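Local coordinates for protein CaaX farnesyltransferase beta subunit Ram1 (Aspergillus fumigatus, PDB 4L9P) that probably catalyses, as the zinc-containing beta subunit of a heterodimer, transfer of a farnesyl group from farnesyl diphosphate to a cysteine near the C terminus of target proteins, at residues B[125-128]-B[129-133]; B[339-342]-B[343-346]; B[506-509]-B[510-514]. All blocks are in the same frame, centred on the assembly; numbering follows the deposited sequence.

Each of the three contacts is a short run within a single helix of this alpha-alpha toroid protein, where residues four apart meet across one turn; none closes a loop, and they follow one another along the chain without nesting or crossing. Contact 1 comes first, at the start of helix 126-135, facing helices 151-164 and 431-444. Contact 2 covers the proline-containing part of helix 338-346, between helices 312-323 and 375-384 and the alpha subunit Ram2. Contact 3 lies at the C-terminal end of the last helix, 502-513, which packs on helix 216-221. Contacts 1 and 2 lie on opposite sides of the chain's centre, their own centres 35 Å apart.

Contact 1: B[125-128]-B[129-133]; sequences QRKD and HLEYL
H129 N donates to Q125 O at 3.0 Å and L130 N to R126 O at 2.9 Å, which begins the helix with Q125 in the N-cap position. E131 N to K127 O and Y132 N to D128 O, both 3.1 Å, carry the ladder onward. Q125 O has a second neighbour in the H129 ring: it lies over one face, with CD2 at 3.0 Å. The H129 side chain is brought back over that carbonyl because its CG stands beside its own backbone N (chi1 -57°). Both ring nitrogens are bonded, NE2 to Q415 OE1 and ND1 to G420 N, which fixes the rotation of the ring; Q415 OE1 also takes the N-H of Q125. On the exposed side K127 and E131 run alongside each other, with K127 NZ 4.5 Å from E131 OE2, too far for an ion pair; the E131 side chain adopts more than one conformation, so this approach is tentative. D128 OD2 forms a salt bridge with K113 NZ. Next to this polar face, L130 CG packs on R126 O at 3.3 Å. Within the toroid, L130 and L133 lie on L162 of helix 151-164, while Y132 and L133 touch T434 of helix 431-444.

Contact 2: B[339-342]-B[343-346]; sequences ATLL and PWLS
A339 O meets the pyrrolidine ring of P343, 3.2 Å from CD, where an uninterrupted helix would have an N-H. Proline has no such hydrogen, and helix 338-346 is kinked at this point. T340 O lies near the same ring, 3.4 Å from P343 CG, and also accepts a weak bond from W344 N at 3.3 Å. The T340 hydroxyl turns the other way along the chain, to N337 O. With L341 the regular ladder is restored, since its O receives L345 N at 2.9 Å in a bond of 163° at the hydrogen. L341 CD1 approaches the indole of W344 obliquely, 4.2 Å from CE3. The indole reaches this branch with its CG anti to the backbone N (chi1 174°), and R348 adds a cation-pi contact to the ring. L342 completes the series: its O takes S346 N at 2.9 Å. L342 CB and P343 CD are 3.3 Å apart, a close local contact of the kind a proline imposes on the residue before it. The helix is a largely buried piece of the toroid with partners on several faces. L341 and W344 pack on L319 and A315 of helix 312-323, whereas L342 and L345 share W376 of helix 375-384. L342 packs on Y348, and P343 and S346 on Y345, of the alpha subunit Ram2, and S346 OG is hydrogen-bonded to R342 of that chain, joining the two subunits.

Contact 3: B[506-509]-B[510-514]; sequences EDIR and VWFEN
V510 sits alongside E506, one turn earlier: V510 CG2 is 4.1 Å from E506 CG, both side chains pointing the same way, and V510 N bonds to E506 O. W511 follows, its N bonded to D507 O, and its indole meets the next ring: W511 CE3 lies 3.6 Å above the plane of F512, over its centre. The two planes are nearly perpendicular, the CE3 edge of the indole set over the face of F512. F512 also receives I508 at its own edge, with I508 CG1 3.5 Å from CE2 and the two side chains side by side. These apolar groups extend to F219 of helix 216-221, which both W511 and I508 reach, and to L264 beside F512. At E513 the character changes to charge. R509 NE donates to E513 OE2 at 2.7 Å (153° at the hydrogen), and R509 NH2 adds a weaker bond at 3.1 Å to the same oxygen. OE2 lies near the guanidinium plane but is approached on its anti side, with the two flat groups 67° apart. The R509 chain, bent at chi2 (65°), brings NE to it. S456 OG bonds to both OE2 and NH2, S457 N holds OE1, and NH1 reaches A262 O. N514 ND2 folds back over the helix end to V510 O at 2.9 Å, from above the carbonyl plane. The buried arginine is thus gripped on several sides, which would probably favour the ionised form of E513 and tie the last helix to the 456-457 loop.

Contact 1: B[125-128]-B[129-133]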
loop_
_atom_site.group_PDB
_atom_site.type_symbol
_atom_site.label_atom_id
_atom_site.label_comp_id
_atom_site.label_asym_id
_atom_site.label_seq_id
_atom_site.Cartn_x
_atom_site.Cartn_y
_atom_site.Cartn_z
ATOM N N GLN B 125 21.731 14.502 -0.833
ATOM C CA GLN B 125 21.828 15.981 -0.942
ATOM C C GLN B 125 21.028 16.624 0.200
ATOM O O GLN B 125 19.947 17.184 0.002
ATOM C CB GLN B 125 21.412 16.469 -2.355
ATOM C CG GLN B 125 22.342 15.883 -3.459
ATOM C CD GLN B 125 23.806 16.316 -3.342
ATOM O OE1 GLN B 125 24.103 17.509 -3.067
ATOM N NE2 GLN B 125 24.740 15.352 -3.535
ATOM N N ARG B 126 21.559 16.464 1.434
ATOM C CA ARG B 126 20.798 16.805 2.633
ATOM C C ARG B 126 20.323 18.250 2.652
ATOM O O ARG B 126 19.147 18.509 2.916
ATOM C CB ARG B 126 21.619 16.544 3.919
ATOM C CG ARG B 126 22.217 15.134 3.972
ATOM C CD ARG B 126 23.092 14.749 5.278
ATOM N NE ARG B 126 22.231 14.649 6.426
ATOM C CZ ARG B 126 21.983 13.559 7.088
ATOM N NH1 ARG B 126 22.629 12.426 6.841
ATOM N NH2 ARG B 126 21.096 13.651 8.036
ATOM N N LYS B 127 21.210 19.187 2.345
ATOM C CA LYS B 127 20.779 20.575 2.408
ATOM C C LYS B 127 19.676 20.884 1.367
ATOM O O LYS B 127 18.699 21.576 1.653
ATOM C CB LYS B 127 22.018 21.497 2.225
ATOM C CG LYS B 127 21.658 22.922 1.949
ATOM C CD LYS B 127 22.933 23.791 1.815
ATOM C CE LYS B 127 22.592 25.226 1.434
ATOM N NZ LYS B 127 23.896 25.966 1.471
ATOM N N ASP B 128 19.815 20.322 0.169
ATOM C CA ASP B 128 18.797 20.540 -0.852
ATOM C C ASP B 128 17.451 19.975 -0.385
ATOM O O ASP B 128 16.381 20.608 -0.588
ATOM C CB ASP B 128 19.139 19.833 -2.164
ATOM C CG ASP B 128 20.348 20.438 -2.886
ATOM O OD1 ASP B 128 20.680 21.620 -2.630
ATOM O OD2 ASP B 128 20.931 19.716 -3.744
ATOM N N HIS B 129 17.464 18.777 0.185
ATOM C CA HIS B 129 16.182 18.192 0.632
ATOM C C HIS B 129 15.578 18.899 1.833
ATOM O O HIS B 129 14.346 19.029 1.891
ATOM C CB HIS B 129 16.357 16.701 0.900
ATOM C CG HIS B 129 16.876 15.971 -0.300
ATOM N ND1 HIS B 129 16.394 16.220 -1.576
ATOM C CD2 HIS B 129 17.853 15.024 -0.429
ATOM C CE1 HIS B 129 17.057 15.459 -2.441
ATOM N NE2 HIS B 129 17.938 14.711 -1.765
ATOM N N LEU B 130 16.413 19.363 2.763
ATOM C CA LEU B 130 15.892 20.140 3.889
ATOM C C LEU B 130 15.162 21.382 3.353
ATOM O O LEU B 130 14.073 21.690 3.797
ATOM C CB LEU B 130 17.039 20.646 4.818
ATOM C CG LEU B 130 17.628 19.514 5.667
ATOM C CD1 LEU B 130 18.912 20.019 6.344
ATOM C CD2 LEU B 130 16.688 19.044 6.751
ATOM N N GLU B 131 15.787 22.120 2.436
ATOM C CA GLU B 131 15.123 23.318 1.948
ATOM C C GLU B 131 13.800 23.003 1.238
ATOM O O GLU B 131 12.799 23.736 1.412
ATOM C CB GLU B 131 16.059 24.121 1.051
ATOM C CG GLU B 131 17.292 24.615 1.806
ATOM C CD GLU B 131 18.257 25.383 0.932
ATOM O OE1 GLU B 131 17.904 25.616 -0.250
ATOM O OE2 GLU B 131 19.362 25.778 1.421
ATOM N N TYR B 132 13.785 21.916 0.491
ATOM C CA TYR B 132 12.570 21.505 -0.199
ATOM C C TYR B 132 11.469 21.218 0.829
ATOM O O TYR B 132 10.313 21.623 0.637
ATOM C CB TYR B 132 12.874 20.269 -1.042
ATOM C CG TYR B 132 11.697 19.809 -1.838
ATOM C CD1 TYR B 132 11.428 20.366 -3.095
ATOM C CD2 TYR B 132 10.829 18.825 -1.335
ATOM C CE1 TYR B 132 10.334 19.973 -3.845
ATOM C CE2 TYR B 132 9.703 18.421 -2.087
ATOM C CZ TYR B 132 9.481 18.997 -3.349
ATOM O OH TYR B 132 8.391 18.610 -4.080
ATOM N N LEU B 133 11.788 20.480 1.898
ATOM C CA LEU B 133 10.769 20.069 2.859
ATOM C C LEU B 133 10.281 21.252 3.690
ATOM O O LEU B 133 9.082 21.365 3.970
ATOM C CB LEU B 133 11.364 18.997 3.771
ATOM C CG LEU B 133 11.518 17.604 3.103
ATOM C CD1 LEU B 133 12.587 16.743 3.908
ATOM C CD2 LEU B 133 10.169 16.919 3.021
#

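Contact 2: B[339-342]-B[343-346]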
loop_
_atom_site.group_PDB
_atom_site.type_symbol
_atom_site.label_atom_id
_atom_site.label_comp_id
_atom_site.label_asym_id
_atom_site.label_seq_id
_atom_site.Cartn_x
_atom_site.Cartn_y
_atom_site.Cartn_z
ATOM N N ALA B 339 4.938 -18.806 2.815
ATOM C CA ALA B 339 5.562 -19.451 1.650
ATOM C C ALA B 339 5.303 -18.804 0.321
ATOM O O ALA B 339 6.109 -18.944 -0.608
ATOM C CB ALA B 339 5.070 -20.933 1.559
ATOM N N THR B 340 4.144 -18.137 0.205
ATOM C CA THR B 340 3.872 -17.397 -0.996
ATOM C C THR B 340 4.162 -15.885 -0.821
ATOM O O THR B 340 4.570 -15.234 -1.791
ATOM C CB THR B 340 2.411 -17.542 -1.447
ATOM O OG1 THR B 340 1.554 -17.161 -0.354
ATOM C CG2 THR B 340 2.083 -18.981 -1.944
ATOM N N LEU B 341 3.977 -15.344 0.402
ATOM C CA LEU B 341 4.267 -13.941 0.647
ATOM C C LEU B 341 5.729 -13.627 0.383
ATOM O O LEU B 341 6.053 -12.624 -0.237
ATOM C CB LEU B 341 3.886 -13.581 2.073
ATOM C CG LEU B 341 4.238 -12.166 2.490
ATOM C CD1 LEU B 341 3.554 -11.093 1.645
ATOM C CD2 LEU B 341 3.891 -11.975 3.963
ATOM N N LEU B 342 6.620 -14.480 0.897
ATOM C CA LEU B 342 8.061 -14.146 0.790
ATOM C C LEU B 342 8.575 -14.001 -0.666
ATOM O O LEU B 342 9.187 -13.000 -0.992
ATOM C CB LEU B 342 8.899 -15.187 1.552
ATOM C CG LEU B 342 9.617 -14.861 2.761
ATOM C CD1 LEU B 342 10.537 -16.127 2.980
ATOM C CD2 LEU B 342 10.471 -13.649 2.660
ATOM N N PRO B 343 8.287 -14.965 -1.560
ATOM C CA PRO B 343 8.804 -14.789 -2.916
ATOM C C PRO B 343 8.120 -13.617 -3.603
ATOM O O PRO B 343 8.813 -12.973 -4.394
ATOM C CB PRO B 343 8.494 -16.123 -3.630
ATOM C CG PRO B 343 7.449 -16.853 -2.738
ATOM C CD PRO B 343 7.766 -16.329 -1.324
ATOM N N TRP B 344 6.822 -13.357 -3.329
ATOM C CA TRP B 344 6.212 -12.202 -4.015
ATOM C C TRP B 344 6.862 -10.886 -3.536
ATOM O O TRP B 344 7.107 -9.959 -4.329
ATOM C CB TRP B 344 4.717 -12.218 -3.669
ATOM C CG TRP B 344 3.998 -11.001 -4.205
ATOM C CD1 TRP B 344 3.452 -10.837 -5.468
ATOM C CD2 TRP B 344 3.742 -9.804 -3.485
ATOM N NE1 TRP B 344 2.869 -9.570 -5.555
ATOM C CE2 TRP B 344 3.046 -8.906 -4.364
ATOM C CE3 TRP B 344 4.078 -9.383 -2.188
ATOM C CZ2 TRP B 344 2.585 -7.652 -3.943
ATOM C CZ3 TRP B 344 3.626 -8.125 -1.772
ATOM C CH2 TRP B 344 2.926 -7.246 -2.670
ATOM N N LEU B 345 7.154 -10.803 -2.232
ATOM C CA LEU B 345 7.830 -9.600 -1.707
ATOM C C LEU B 345 9.231 -9.488 -2.302
ATOM O O LEU B 345 9.620 -8.402 -2.780
ATOM C CB LEU B 345 7.886 -9.696 -0.187
ATOM C CG LEU B 345 8.153 -8.394 0.508
ATOM C CD1 LEU B 345 6.920 -7.420 0.339
ATOM C CD2 LEU B 345 8.356 -8.648 2.016
ATOM N N SER B 346 9.955 -10.617 -2.368
ATOM C CA SER B 346 11.275 -10.592 -2.988
ATOM C C SER B 346 11.204 -10.148 -4.452
ATOM O O SER B 346 12.048 -9.333 -4.917
ATOM C CB SER B 346 11.843 -12.009 -2.828
ATOM O OG SER B 346 13.025 -12.169 -3.626
#

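Contact 3: B[506-509]-B[510-514]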
loop_
_atom_site.group_PDB
_atom_site.type_symbol
_atom_site.label_atom_id
_atom_site.label_comp_id
_atom_site.label_asym_id
_atom_site.label_seq_id
_atom_site.Cartn_x
_atom_site.Cartn_y
_atom_site.Cartn_z
ATOM N N GLU B 506 6.945 6.171 21.276
ATOM C CA GLU B 506 6.967 5.798 22.678
ATOM C C GLU B 506 6.374 6.908 23.535
ATOM O O GLU B 506 5.542 6.648 24.422
ATOM C CB GLU B 506 8.443 5.513 23.167
ATOM C CG GLU B 506 8.602 5.524 24.730
ATOM C CD GLU B 506 10.067 5.423 25.291
ATOM O OE1 GLU B 506 11.068 5.323 24.568
ATOM O OE2 GLU B 506 10.201 5.442 26.529
ATOM N N ASP B 507 6.826 8.142 23.313
ATOM C CA ASP B 507 6.438 9.228 24.194
ATOM C C ASP B 507 4.928 9.478 24.142
ATOM O O ASP B 507 4.286 9.724 25.181
ATOM C CB ASP B 507 7.143 10.528 23.822
ATOM C CG ASP B 507 8.594 10.589 24.289
ATOM O OD1 ASP B 507 9.027 9.715 25.076
ATOM O OD2 ASP B 507 9.274 11.523 23.810
ATOM N N ILE B 508 4.324 9.438 22.945
ATOM C CA ILE B 508 2.907 9.689 22.880
ATOM C C ILE B 508 2.118 8.554 23.514
ATOM O O ILE B 508 1.170 8.817 24.256
ATOM C CB ILE B 508 2.457 10.012 21.438
ATOM C CG1 ILE B 508 1.020 10.602 21.459
ATOM C CG2 ILE B 508 2.552 8.766 20.524
ATOM C CD1 ILE B 508 0.585 11.183 20.070
ATOM N N ARG B 509 2.500 7.319 23.240
ATOM C CA ARG B 509 1.780 6.169 23.826
ATOM C C ARG B 509 1.860 6.214 25.361
ATOM O O ARG B 509 0.846 6.007 26.044
ATOM C CB ARG B 509 2.408 4.848 23.324
ATOM C CG ARG B 509 1.922 3.592 24.040
ATOM C CD ARG B 509 0.434 3.292 23.816
ATOM N NE ARG B 509 0.094 2.102 24.558
ATOM C CZ ARG B 509 -0.887 1.252 24.271
ATOM N NH1 ARG B 509 -1.668 1.427 23.201
ATOM N NH2 ARG B 509 -1.070 0.180 25.077
ATOM N N VAL B 510 3.059 6.481 25.891
ATOM C CA VAL B 510 3.219 6.454 27.334
ATOM C C VAL B 510 2.460 7.607 27.966
ATOM O O VAL B 510 1.824 7.427 29.025
ATOM C CB VAL B 510 4.712 6.502 27.700
ATOM C CG1 VAL B 510 4.891 6.763 29.239
ATOM C CG2 VAL B 510 5.392 5.192 27.310
ATOM N N TRP B 511 2.460 8.769 27.322
ATOM C CA TRP B 511 1.685 9.895 27.855
ATOM C C TRP B 511 0.209 9.535 27.952
ATOM O O TRP B 511 -0.455 9.775 28.990
ATOM C CB TRP B 511 1.866 11.180 27.018
ATOM C CG TRP B 511 1.246 12.426 27.675
ATOM C CD1 TRP B 511 1.849 13.239 28.638
ATOM C CD2 TRP B 511 -0.064 12.990 27.457
ATOM N NE1 TRP B 511 1.005 14.262 28.986
ATOM C CE2 TRP B 511 -0.184 14.120 28.307
ATOM C CE3 TRP B 511 -1.141 12.646 26.647
ATOM C CZ2 TRP B 511 -1.334 14.918 28.332
ATOM C CZ3 TRP B 511 -2.291 13.435 26.683
ATOM C CH2 TRP B 511 -2.377 14.548 27.515
ATOM N N PHE B 512 -0.311 8.949 26.876
ATOM C CA PHE B 512 -1.723 8.600 26.901
ATOM C C PHE B 512 -2.051 7.477 27.863
ATOM O O PHE B 512 -3.112 7.520 28.508
ATOM C CB PHE B 512 -2.250 8.309 25.486
ATOM C CG PHE B 512 -2.580 9.560 24.722
ATOM C CD1 PHE B 512 -3.671 10.311 25.070
ATOM C CD2 PHE B 512 -1.774 10.010 23.706
ATOM C CE1 PHE B 512 -3.965 11.508 24.404
ATOM C CE2 PHE B 512 -2.058 11.220 23.055
ATOM C CZ PHE B 512 -3.177 11.941 23.387
ATOM N N GLU B 513 -1.156 6.493 27.992
ATOM C CA GLU B 513 -1.342 5.436 28.989
ATOM C C GLU B 513 -1.511 5.973 30.398
ATOM O O GLU B 513 -2.168 5.340 31.252
ATOM C CB GLU B 513 -0.165 4.458 28.983
ATOM C CG GLU B 513 -0.267 3.462 27.882
ATOM C CD GLU B 513 0.865 2.419 27.959
ATOM O OE1 GLU B 513 1.712 2.423 28.897
ATOM O OE2 GLU B 513 0.877 1.528 27.118
ATOM N N ASN B 514 -0.899 7.124 30.640
ATOM C CA ASN B 514 -0.936 7.714 31.960
ATOM C C ASN B 514 -2.039 8.727 32.151
ATOM O O ASN B 514 -2.156 9.371 33.213
ATOM C CB ASN B 514 0.427 8.302 32.293
ATOM C CG ASN B 514 1.378 7.247 32.688
ATOM O OD1 ASN B 514 1.298 6.696 33.780
ATOM N ND2 ASN B 514 2.307 6.969 31.838
#